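PDB 4HBS: putative hydrolase from Bacteroides ovatus, which is of unknown function but folds into a five-bladed beta-propeller and probably acts as a hydrolase. Local coordinates for residues S74-F79 against L157-D162; P95-M100 against T133-P138; W113-V118 against Y129-H134. One frame throughout, in Å; residues are numbered along the deposited sequence.

Contact 1. Residues S74-F79 against L157-D162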
loop_
_atom_site.group_PDB
_atom_site.type_symbol
_atom_site.label_atom_id
_atom_site.label_comp_id
_atom_site.label_asym_id
_atom_site.label_seq_id
_atom_site.Cartn_x
_atom_site.Cartn_y
_atom_site.Cartn_z
ATOM N N SER A 74 4.764 5.938 0.654
ATOM C CA SER A 74 5.892 5.011 0.809
ATOM C C SER A 74 5.850 3.977 -0.293
ATOM O O SER A 74 4.768 3.553 -0.712
ATOM C CB SER A 74 5.905 4.335 2.175
ATOM O OG SER A 74 4.817 3.461 2.392
ATOM N N PHE A 75 7.028 3.576 -0.776
ATOM C CA PHE A 75 7.156 2.601 -1.849
ATOM C C PHE A 75 8.102 1.532 -1.449
ATOM O O PHE A 75 8.982 1.753 -0.614
ATOM C CB PHE A 75 7.653 3.261 -3.155
ATOM C CG PHE A 75 6.845 4.466 -3.570
ATOM C CD1 PHE A 75 7.099 5.715 -3.018
ATOM C CD2 PHE A 75 5.791 4.345 -4.474
ATOM C CE1 PHE A 75 6.308 6.813 -3.338
ATOM C CE2 PHE A 75 4.995 5.454 -4.789
ATOM C CZ PHE A 75 5.267 6.682 -4.223
ATOM N N ASN A 76 7.944 0.366 -2.080
ATOM C CA ASN A 76 8.790 -0.804 -1.900
ATOM C C ASN A 76 9.746 -0.762 -3.090
ATOM O O ASN A 76 10.188 0.348 -3.444
ATOM C CB ASN A 76 7.914 -2.078 -1.800
ATOM C CG ASN A 76 7.093 -2.159 -0.531
ATOM O OD1 ASN A 76 7.380 -1.509 0.469
ATOM N ND2 ASN A 76 6.040 -2.959 -0.543
ATOM N N ASP A 77 10.081 -1.905 -3.718
ATOM C CA ASP A 77 11.033 -1.920 -4.819
ATOM C C ASP A 77 10.595 -0.951 -5.915
ATOM O O ASP A 77 9.522 -1.140 -6.479
ATOM C CB ASP A 77 11.188 -3.333 -5.367
ATOM C CG ASP A 77 11.833 -4.336 -4.438
ATOM O OD1 ASP A 77 12.178 -3.958 -3.295
ATOM O OD2 ASP A 77 11.975 -5.512 -4.842
ATOM N N SER A 78 11.379 0.142 -6.147
ATOM C CA SER A 78 11.054 1.174 -7.138
ATOM C C SER A 78 12.230 1.524 -8.029
ATOM O O SER A 78 13.353 1.540 -7.560
ATOM C CB SER A 78 10.601 2.453 -6.439
ATOM O OG SER A 78 9.396 2.284 -5.719
ATOM N N PHE A 79 11.950 1.873 -9.304
ATOM C CA PHE A 79 12.952 2.298 -10.278
ATOM C C PHE A 79 13.168 3.809 -10.186
ATOM O O PHE A 79 12.223 4.578 -10.334
ATOM C CB PHE A 79 12.537 1.954 -11.715
ATOM C CG PHE A 79 12.500 0.490 -12.035
ATOM C CD1 PHE A 79 13.667 -0.256 -12.084
ATOM C CD2 PHE A 79 11.301 -0.142 -12.341
ATOM C CE1 PHE A 79 13.630 -1.625 -12.374
ATOM C CE2 PHE A 79 11.267 -1.507 -12.636
ATOM C CZ PHE A 79 12.432 -2.240 -12.648
ATOM N N LEU A 157 15.874 -6.906 3.884
ATOM C CA LEU A 157 15.334 -5.591 3.530
ATOM C C LEU A 157 14.078 -5.266 4.320
ATOM O O LEU A 157 13.629 -6.074 5.133
ATOM C CB LEU A 157 15.048 -5.530 1.995
ATOM C CG LEU A 157 14.025 -6.533 1.456
ATOM C CD1 LEU A 157 12.661 -5.918 1.318
ATOM C CD2 LEU A 157 14.433 -7.039 0.139
ATOM N N TYR A 158 13.551 -4.045 4.095
ATOM C CA TYR A 158 12.350 -3.534 4.727
ATOM C C TYR A 158 11.344 -3.149 3.664
ATOM O O TYR A 158 11.720 -2.534 2.666
ATOM C CB TYR A 158 12.676 -2.293 5.595
ATOM C CG TYR A 158 13.202 -2.600 6.987
ATOM C CD1 TYR A 158 12.494 -3.426 7.860
ATOM C CD2 TYR A 158 14.362 -2.000 7.463
ATOM C CE1 TYR A 158 12.965 -3.703 9.144
ATOM C CE2 TYR A 158 14.835 -2.261 8.751
ATOM C CZ TYR A 158 14.151 -3.141 9.576
ATOM O OH TYR A 158 14.611 -3.425 10.837
ATOM N N TRP A 159 10.067 -3.478 3.880
ATOM C CA TRP A 159 9.000 -3.045 2.995
ATOM C C TRP A 159 7.928 -2.371 3.865
ATOM O O TRP A 159 7.820 -2.661 5.059
ATOM C CB TRP A 159 8.462 -4.196 2.141
ATOM C CG TRP A 159 9.277 -4.506 0.910
ATOM C CD1 TRP A 159 10.088 -3.655 0.211
ATOM C CD2 TRP A 159 9.331 -5.760 0.229
ATOM N NE1 TRP A 159 10.633 -4.301 -0.870
ATOM C CE2 TRP A 159 10.169 -5.590 -0.897
ATOM C CE3 TRP A 159 8.692 -7.000 0.416
ATOM C CZ2 TRP A 159 10.369 -6.609 -1.835
ATOM C CZ3 TRP A 159 8.952 -8.028 -0.474
ATOM C CH2 TRP A 159 9.779 -7.828 -1.584
ATOM N N ALA A 160 7.232 -1.384 3.287
ATOM C CA ALA A 160 6.290 -0.533 3.999
ATOM C C ALA A 160 5.179 -1.262 4.703
ATOM O O ALA A 160 4.604 -2.196 4.160
ATOM C CB ALA A 160 5.666 0.461 3.038
ATOM N N GLY A 161 4.900 -0.817 5.916
ATOM C CA GLY A 161 3.754 -1.213 6.708
ATOM C C GLY A 161 2.922 0.041 6.750
ATOM O O GLY A 161 3.291 1.034 6.107
ATOM N N ASP A 162 1.818 0.040 7.468
ATOM C CA ASP A 162 1.009 1.264 7.531
ATOM C C ASP A 162 1.613 2.218 8.600
ATOM O O ASP A 162 2.476 1.803 9.379
ATOM C CB ASP A 162 -0.463 0.921 7.827
ATOM C CG ASP A 162 -1.486 1.895 7.289
ATOM O OD1 ASP A 162 -1.108 3.035 6.962
ATOM O OD2 ASP A 162 -2.669 1.550 7.277
#

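Contact 2. Residues P95-M100 against T133-P138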
loop_
_atom_site.group_PDB
_atom_site.type_symbol
_atom_site.label_atom_id
_atom_site.label_comp_id
_atom_site.label_asym_id
_atom_site.label_seq_id
_atom_site.Cartn_x
_atom_site.Cartn_y
_atom_site.Cartn_z
ATOM N N PRO A 95 16.095 0.676 -5.588
ATOM C CA PRO A 95 16.054 0.678 -4.112
ATOM C C PRO A 95 14.936 -0.172 -3.515
ATOM O O PRO A 95 13.840 -0.197 -4.061
ATOM C CB PRO A 95 15.833 2.165 -3.772
ATOM C CG PRO A 95 15.405 2.795 -5.018
ATOM C CD PRO A 95 16.138 2.062 -6.079
ATOM N N ARG A 96 15.198 -0.829 -2.372
ATOM C CA ARG A 96 14.192 -1.688 -1.732
ATOM C C ARG A 96 13.045 -0.913 -1.124
ATOM O O ARG A 96 11.968 -1.476 -0.973
ATOM C CB ARG A 96 14.829 -2.644 -0.706
ATOM C CG ARG A 96 15.898 -3.561 -1.317
ATOM C CD ARG A 96 15.561 -4.081 -2.733
ATOM N NE ARG A 96 15.995 -5.470 -2.966
ATOM C CZ ARG A 96 15.189 -6.525 -3.105
ATOM N NH1 ARG A 96 13.874 -6.384 -3.019
ATOM N NH2 ARG A 96 15.696 -7.735 -3.313
ATOM N N ASN A 97 13.225 0.365 -0.865
ATOM C CA ASN A 97 12.149 1.214 -0.383
ATOM C C ASN A 97 12.552 2.670 -0.514
ATOM O O ASN A 97 13.741 2.996 -0.605
ATOM C CB ASN A 97 11.738 0.888 1.065
ATOM C CG ASN A 97 12.875 0.915 2.041
ATOM O OD1 ASN A 97 13.504 1.945 2.240
ATOM N ND2 ASN A 97 13.202 -0.222 2.655
ATOM N N SER A 98 11.557 3.533 -0.522
ATOM C CA SER A 98 11.755 4.967 -0.639
ATOM C C SER A 98 10.501 5.661 -0.209
ATOM O O SER A 98 9.460 5.010 -0.055
ATOM C CB SER A 98 12.123 5.354 -2.070
ATOM O OG SER A 98 11.196 4.858 -3.018
ATOM N N ILE A 99 10.592 6.966 0.039
ATOM C CA ILE A 99 9.442 7.736 0.472
ATOM C C ILE A 99 9.357 9.044 -0.320
ATOM O O ILE A 99 10.291 9.436 -1.034
ATOM C CB ILE A 99 9.459 7.970 2.016
ATOM C CG1 ILE A 99 10.614 8.915 2.448
ATOM C CG2 ILE A 99 9.503 6.618 2.772
ATOM C CD1 ILE A 99 10.726 9.210 3.941
HETATM N N MSE A 100 8.210 9.687 -0.197
HETATM C CA MSE A 100 7.887 10.945 -0.869
HETATM C C MSE A 100 6.812 11.688 -0.066
HETATM O O MSE A 100 6.082 11.058 0.700
HETATM C CB MSE A 100 7.399 10.614 -2.303
HETATM C CG MSE A 100 6.922 11.808 -3.135
HETATM SE SE MSE A 100 5.044 12.060 -3.045
HETATM C CE MSE A 100 4.552 10.755 -4.174
ATOM N N THR A 133 18.396 2.711 -1.184
ATOM C CA THR A 133 17.323 2.272 -0.274
ATOM C C THR A 133 17.158 3.302 0.896
ATOM O O THR A 133 18.164 3.732 1.476
ATOM C CB THR A 133 17.665 0.872 0.276
ATOM O OG1 THR A 133 17.889 -0.040 -0.801
ATOM C CG2 THR A 133 16.605 0.334 1.208
ATOM N N HIS A 134 15.905 3.710 1.212
ATOM C CA HIS A 134 15.665 4.691 2.265
ATOM C C HIS A 134 16.059 4.128 3.633
ATOM O O HIS A 134 16.840 4.776 4.334
ATOM C CB HIS A 134 14.200 5.191 2.270
ATOM C CG HIS A 134 13.754 5.779 3.573
ATOM N ND1 HIS A 134 14.124 7.050 3.953
ATOM C CD2 HIS A 134 12.981 5.244 4.544
ATOM C CE1 HIS A 134 13.565 7.257 5.131
ATOM N NE2 HIS A 134 12.873 6.191 5.530
ATOM N N ILE A 135 15.522 2.939 4.018
ATOM C CA ILE A 135 15.831 2.323 5.307
ATOM C C ILE A 135 16.357 0.918 5.035
ATOM O O ILE A 135 15.723 0.109 4.352
ATOM C CB ILE A 135 14.639 2.369 6.297
ATOM C CG1 ILE A 135 15.076 1.927 7.709
ATOM C CG2 ILE A 135 13.453 1.563 5.822
ATOM C CD1 ILE A 135 14.132 2.317 8.805
ATOM N N ARG A 136 17.547 0.656 5.550
ATOM C CA ARG A 136 18.296 -0.568 5.335
ATOM C C ARG A 136 18.108 -1.509 6.510
ATOM O O ARG A 136 18.048 -1.048 7.648
ATOM C CB ARG A 136 19.798 -0.202 5.169
ATOM C CG ARG A 136 20.383 -0.648 3.877
ATOM C CD ARG A 136 21.668 0.061 3.512
ATOM N NE ARG A 136 22.816 -0.349 4.333
ATOM C CZ ARG A 136 23.501 -1.488 4.209
ATOM N NH1 ARG A 136 23.159 -2.382 3.293
ATOM N NH2 ARG A 136 24.539 -1.735 4.999
ATOM N N HIS A 137 18.072 -2.822 6.261
ATOM C CA HIS A 137 17.950 -3.774 7.351
ATOM C C HIS A 137 19.328 -4.023 8.019
ATOM O O HIS A 137 20.297 -4.366 7.328
ATOM C CB HIS A 137 17.358 -5.104 6.887
ATOM C CG HIS A 137 16.885 -5.915 8.041
ATOM N ND1 HIS A 137 17.767 -6.588 8.850
ATOM C CD2 HIS A 137 15.641 -6.044 8.545
ATOM C CE1 HIS A 137 17.031 -7.124 9.810
ATOM N NE2 HIS A 137 15.747 -6.823 9.664
ATOM N N PRO A 138 19.410 -3.965 9.368
ATOM C CA PRO A 138 20.687 -4.240 10.052
ATOM C C PRO A 138 21.397 -5.537 9.660
ATOM O O PRO A 138 22.621 -5.560 9.693
ATOM C CB PRO A 138 20.277 -4.314 11.513
ATOM C CG PRO A 138 19.088 -3.471 11.616
ATOM C CD PRO A 138 18.361 -3.582 10.332
#

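Contact 3. Residues W113-V118 against Y129-H134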
loop_
_atom_site.group_PDB
_atom_site.type_symbol
_atom_site.label_atom_id
_atom_site.label_comp_id
_atom_site.label_asym_id
_atom_site.label_seq_id
_atom_site.Cartn_x
_atom_site.Cartn_y
_atom_site.Cartn_z
ATOM N N TRP A 113 10.058 14.023 -3.723
ATOM C CA TRP A 113 10.773 12.751 -3.529
ATOM C C TRP A 113 11.905 12.956 -2.534
ATOM O O TRP A 113 12.880 13.652 -2.857
ATOM C CB TRP A 113 11.320 12.212 -4.875
ATOM C CG TRP A 113 10.250 12.052 -5.905
ATOM C CD1 TRP A 113 9.845 12.989 -6.816
ATOM C CD2 TRP A 113 9.285 10.995 -5.960
ATOM N NE1 TRP A 113 8.711 12.559 -7.466
ATOM C CE2 TRP A 113 8.331 11.345 -6.943
ATOM C CE3 TRP A 113 9.136 9.784 -5.273
ATOM C CZ2 TRP A 113 7.245 10.513 -7.263
ATOM C CZ3 TRP A 113 8.051 8.979 -5.565
ATOM C CH2 TRP A 113 7.127 9.334 -6.562
ATOM N N LEU A 114 11.779 12.386 -1.311
ATOM C CA LEU A 114 12.802 12.527 -0.265
ATOM C C LEU A 114 13.804 11.415 -0.464
ATOM O O LEU A 114 13.963 10.528 0.392
ATOM C CB LEU A 114 12.170 12.470 1.138
ATOM C CG LEU A 114 11.010 13.403 1.424
ATOM C CD1 LEU A 114 10.416 13.072 2.741
ATOM C CD2 LEU A 114 11.440 14.848 1.371
ATOM N N ALA A 115 14.508 11.480 -1.603
ATOM C CA ALA A 115 15.381 10.435 -2.062
ATOM C C ALA A 115 16.851 10.689 -1.809
ATOM O O ALA A 115 17.322 11.823 -1.855
ATOM C CB ALA A 115 15.161 10.223 -3.541
ATOM N N ASP A 116 17.579 9.580 -1.598
ATOM C CA ASP A 116 19.026 9.502 -1.374
ATOM C C ASP A 116 19.680 9.360 -2.755
ATOM O O ASP A 116 20.130 8.279 -3.116
ATOM C CB ASP A 116 19.304 8.273 -0.455
ATOM C CG ASP A 116 20.704 8.113 0.094
ATOM O OD1 ASP A 116 21.650 8.699 -0.492
ATOM O OD2 ASP A 116 20.864 7.375 1.093
ATOM N N TYR A 117 19.669 10.436 -3.556
ATOM C CA TYR A 117 20.205 10.373 -4.921
ATOM C C TYR A 117 21.684 10.067 -4.961
ATOM O O TYR A 117 22.422 10.522 -4.095
ATOM C CB TYR A 117 19.972 11.676 -5.679
ATOM C CG TYR A 117 18.534 11.911 -6.045
ATOM C CD1 TYR A 117 17.916 11.155 -7.033
ATOM C CD2 TYR A 117 17.800 12.919 -5.444
ATOM C CE1 TYR A 117 16.583 11.367 -7.380
ATOM C CE2 TYR A 117 16.477 13.163 -5.800
ATOM C CZ TYR A 117 15.865 12.377 -6.762
ATOM O OH TYR A 117 14.563 12.617 -7.138
ATOM N N VAL A 118 22.122 9.321 -5.996
ATOM C CA VAL A 118 23.535 9.000 -6.202
ATOM C C VAL A 118 24.170 10.248 -6.814
ATOM O O VAL A 118 25.143 10.790 -6.253
ATOM C CB VAL A 118 23.712 7.717 -7.046
ATOM C CG1 VAL A 118 25.168 7.523 -7.471
ATOM C CG2 VAL A 118 23.221 6.511 -6.257
ATOM N N TYR A 129 20.070 10.439 -11.437
ATOM C CA TYR A 129 18.798 10.372 -10.735
ATOM C C TYR A 129 18.497 8.966 -10.195
ATOM O O TYR A 129 17.346 8.662 -9.886
ATOM C CB TYR A 129 17.663 10.939 -11.591
ATOM C CG TYR A 129 17.503 12.429 -11.377
ATOM C CD1 TYR A 129 18.295 13.337 -12.062
ATOM C CD2 TYR A 129 16.610 12.926 -10.434
ATOM C CE1 TYR A 129 18.165 14.710 -11.858
ATOM C CE2 TYR A 129 16.472 14.292 -10.217
ATOM C CZ TYR A 129 17.251 15.186 -10.930
ATOM O OH TYR A 129 17.127 16.549 -10.729
ATOM N N GLN A 130 19.562 8.171 -9.943
ATOM C CA GLN A 130 19.471 6.853 -9.318
ATOM C C GLN A 130 19.493 7.089 -7.805
ATOM O O GLN A 130 20.055 8.089 -7.348
ATOM C CB GLN A 130 20.606 5.950 -9.797
ATOM C CG GLN A 130 20.409 5.530 -11.251
ATOM C CD GLN A 130 21.259 4.375 -11.670
ATOM O OE1 GLN A 130 21.738 3.593 -10.854
ATOM N NE2 GLN A 130 21.480 4.251 -12.958
ATOM N N VAL A 131 18.793 6.238 -7.042
ATOM C CA VAL A 131 18.599 6.410 -5.607
ATOM C C VAL A 131 19.012 5.161 -4.837
ATOM O O VAL A 131 19.076 4.074 -5.411
ATOM C CB VAL A 131 17.098 6.751 -5.412
ATOM C CG1 VAL A 131 16.651 6.653 -3.957
ATOM C CG2 VAL A 131 16.788 8.131 -5.987
ATOM N N ARG A 132 19.331 5.343 -3.537
ATOM C CA ARG A 132 19.672 4.271 -2.602
ATOM C C ARG A 132 18.462 3.945 -1.712
ATOM O O ARG A 132 17.624 4.818 -1.478
ATOM C CB ARG A 132 20.834 4.696 -1.713
ATOM C CG ARG A 132 22.009 5.261 -2.459
ATOM C CD ARG A 132 23.149 5.510 -1.514
ATOM N NE ARG A 132 24.351 5.967 -2.212
ATOM C CZ ARG A 132 24.593 7.218 -2.599
ATOM N NH1 ARG A 132 23.702 8.177 -2.374
ATOM N NH2 ARG A 132 25.729 7.519 -3.216
ATOM N N THR A 133 18.396 2.711 -1.184
ATOM C CA THR A 133 17.323 2.272 -0.274
ATOM C C THR A 133 17.158 3.302 0.896
ATOM O O THR A 133 18.164 3.732 1.476
ATOM C CB THR A 133 17.665 0.872 0.276
ATOM O OG1 THR A 133 17.889 -0.040 -0.801
ATOM C CG2 THR A 133 16.605 0.334 1.208
ATOM N N HIS A 134 15.905 3.710 1.212
ATOM C CA HIS A 134 15.665 4.691 2.265
ATOM C C HIS A 134 16.059 4.128 3.633
ATOM O O HIS A 134 16.840 4.776 4.334
ATOM C CB HIS A 134 14.200 5.191 2.270
ATOM C CG HIS A 134 13.754 5.779 3.573
ATOM N ND1 HIS A 134 14.124 7.050 3.953
ATOM C CD2 HIS A 134 12.981 5.244 4.544
ATOM C CE1 HIS A 134 13.565 7.257 5.131
ATOM N NE2 HIS A 134 12.873 6.191 5.530
HETATM O O HOH W 1 26.093 10.278 -3.615
#

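Contact 1. Residues S74-F79 against L157-D162
Asn76 and Asp77 reach across to Trp159 and Ala160 where two neighbouring blades of a five-bladed beta-propeller meet. Residues 157-162 run along the edge strand 156-165 of one blade. Residues 74-79 carry strand 71-75 of the other blade on into a loop. The side chain of Asn76 does two jobs. Its OD1 accepts the backbone N-H of Ala160, with OD1 to N at 2.8 Å and a fairly straight bond of 160°. Its CB lies over one face of the Trp159 indole, 3.8 Å from the centroid of the five-membered ring, in a CH-pi contact. The amide plane is turned 32° from the ring. Asn76 CG is anti to its own carbonyl carbon (chi1 -69°), which puts it on the Trp159 side, above the CG-CD1 bond of the indole. On the opposite face of the ring, Leu157 CD1 sits toward the rim.

Asp77 meets the indole at its edge. Trp159 NE1 donates to Asp77 OD1 at 2.9 Å. The oxygen lies almost in the ring plane, but NE1 approaches it from above the carboxylate plane. The indole is therefore held by a polar bond at its edge and by carbon on both faces. The other carboxylate oxygen, Asp77 OD2, makes a salt bridge to Arg96 NH1, so Arg96 is the second-shell residue that helps position this carboxylate. A glycerol, probably from the crystallisation liquor, is bound about 5 Å from the side chain of Trp159. Met172 of strand 169-178 touches both Ser74 and Ala160. Within residues 74-79, Ser78 OG donates to Asn76 O at 3.1 Å. Ser74 OG touches Ala160 CB at 3.2 Å.

Contact 2. Residues P95-M100 against T133-P138
Asn97, His134 and Thr133 bury the most surface here, and the amide of Asn97 is the centre of the contact. It faces the backbone of Ile135 and bonds to both of its polar groups. Asn97 OD1 accepts Ile135 N at 2.9 Å on a lone pair, with an angle of 167° at the hydrogen. Asn97 ND2 donates to Ile135 O at 3.1 Å, on a lone pair of that carbonyl. The two bonds together hold the rotation of the amide. Asn97 CG lies between the backbone N and the carbonyl carbon (chi1 54°), which places it on the Ile135 side. A further bond, from ND2 to Tyr158 O, ties the same amide to a third piece of chain.

His134 is held next to it. Its backbone N donates to Asn97 O at 2.9 Å, coming from above the carbonyl plane. Its CB is 3.3 Å from Asn97 OD1. The imidazole then turns toward Ile99, whose CD1 stands over the ring face, 4.0 Å from the centroid and 28° off the normal. Ile99 CG2 lies on the same side but toward the rim. At the far end of the ring, His134 NE2 is hydrogen-bonded to Tyr196 OH.

Thr133 uses its two branches differently. OG1 accepts Arg96 N at 3.2 Å. CG2 packs against the Asn97 amide, 3.6 Å from OD1.

Residues 133-138 have no regular structure and run from strand 131-132 toward helix 144-148. On one side they meet residues 95-100, which include the start of strand 98-102. On another, Ile135 touches Tyr158 of strand 156-165 and Leu210 and Arg213 of strand 210-218, in the next blade of the propeller.

Contact 3. Residues W113-V118 against Y129-H134
Tyr117 and Val131 face each other as the non-hydrogen-bonded pair of a short, weakly bonded antiparallel ribbon, strand 116-117 against strand 131-132. The main backbone bond runs from Val118 N to Gln130 O at 2.8 Å, with an angle of 161°. Arg132 N also donates to Asp116 O at 3.1 Å.

Val131 and Tyr117 share one face of the ribbon. Val131 CG2 touches Ala115 CB at 3.6 Å and also meets CD1 of the Tyr117 ring. Tyr129 turns the edge of its ring to the face of Tyr117 in a T-shaped stack. The centroids are 5.0 Å apart and the planes stand at 71°. The closest atoms are Tyr117 CE1 and Tyr129 CD2.

The ribbon belongs to a long excursion that leaves strand 111-113, an outer strand of its propeller blade, through an inverse gamma turn centred on Leu114. The ten residues between the two segments hold no helix or strand. Val131 O is hydrogen-bonded to Ser93 OG, at the end of strand 88-93.

On the other face, Arg132 extends its chain from CG to NE past Asp116. Its NH1 forms a salt bridge with Asp116 OD1 at 2.8 Å. The carboxylate and guanidinium planes are 52° apart, and NH1 comes from above the carboxylate plane. NH1 also makes a weak bond to Tyr117 O. Val118 CG2 lies over the centre of one guanidinium face. A water near the guanidinium plane accepts from Arg132 NH2 at 2.8 Å and donates to Val118 O at 2.9 Å. Arg132 NH2 has a second partner in Gln148 O, at the end of helix 144-148.

Overall arrangement
From the N terminus, the chain first passes residues 74-79, then 95-100 and 113-118. It turns back through 129-134, which closes the short loop of contact 3. Residues 133-138, which close contact 2, overlap this segment at Thr133 and His134. Contacts 2 and 3 thus end on the same part of the chain. Both lie within the loop closed by contact 1, which ends only at residues 157-162. Strands 71-75 and 98-102 are neighbours in one blade, so contacts 1 and 2 start from the same sheet. Contact 1 joins that blade to strand 156-165 of the next. Contact 2 joins loop 133-138 to the start of strand 98-102, and contact 3 joins strands 116-117 and 131-132. Met100 and Phe75 both pack on Trp113.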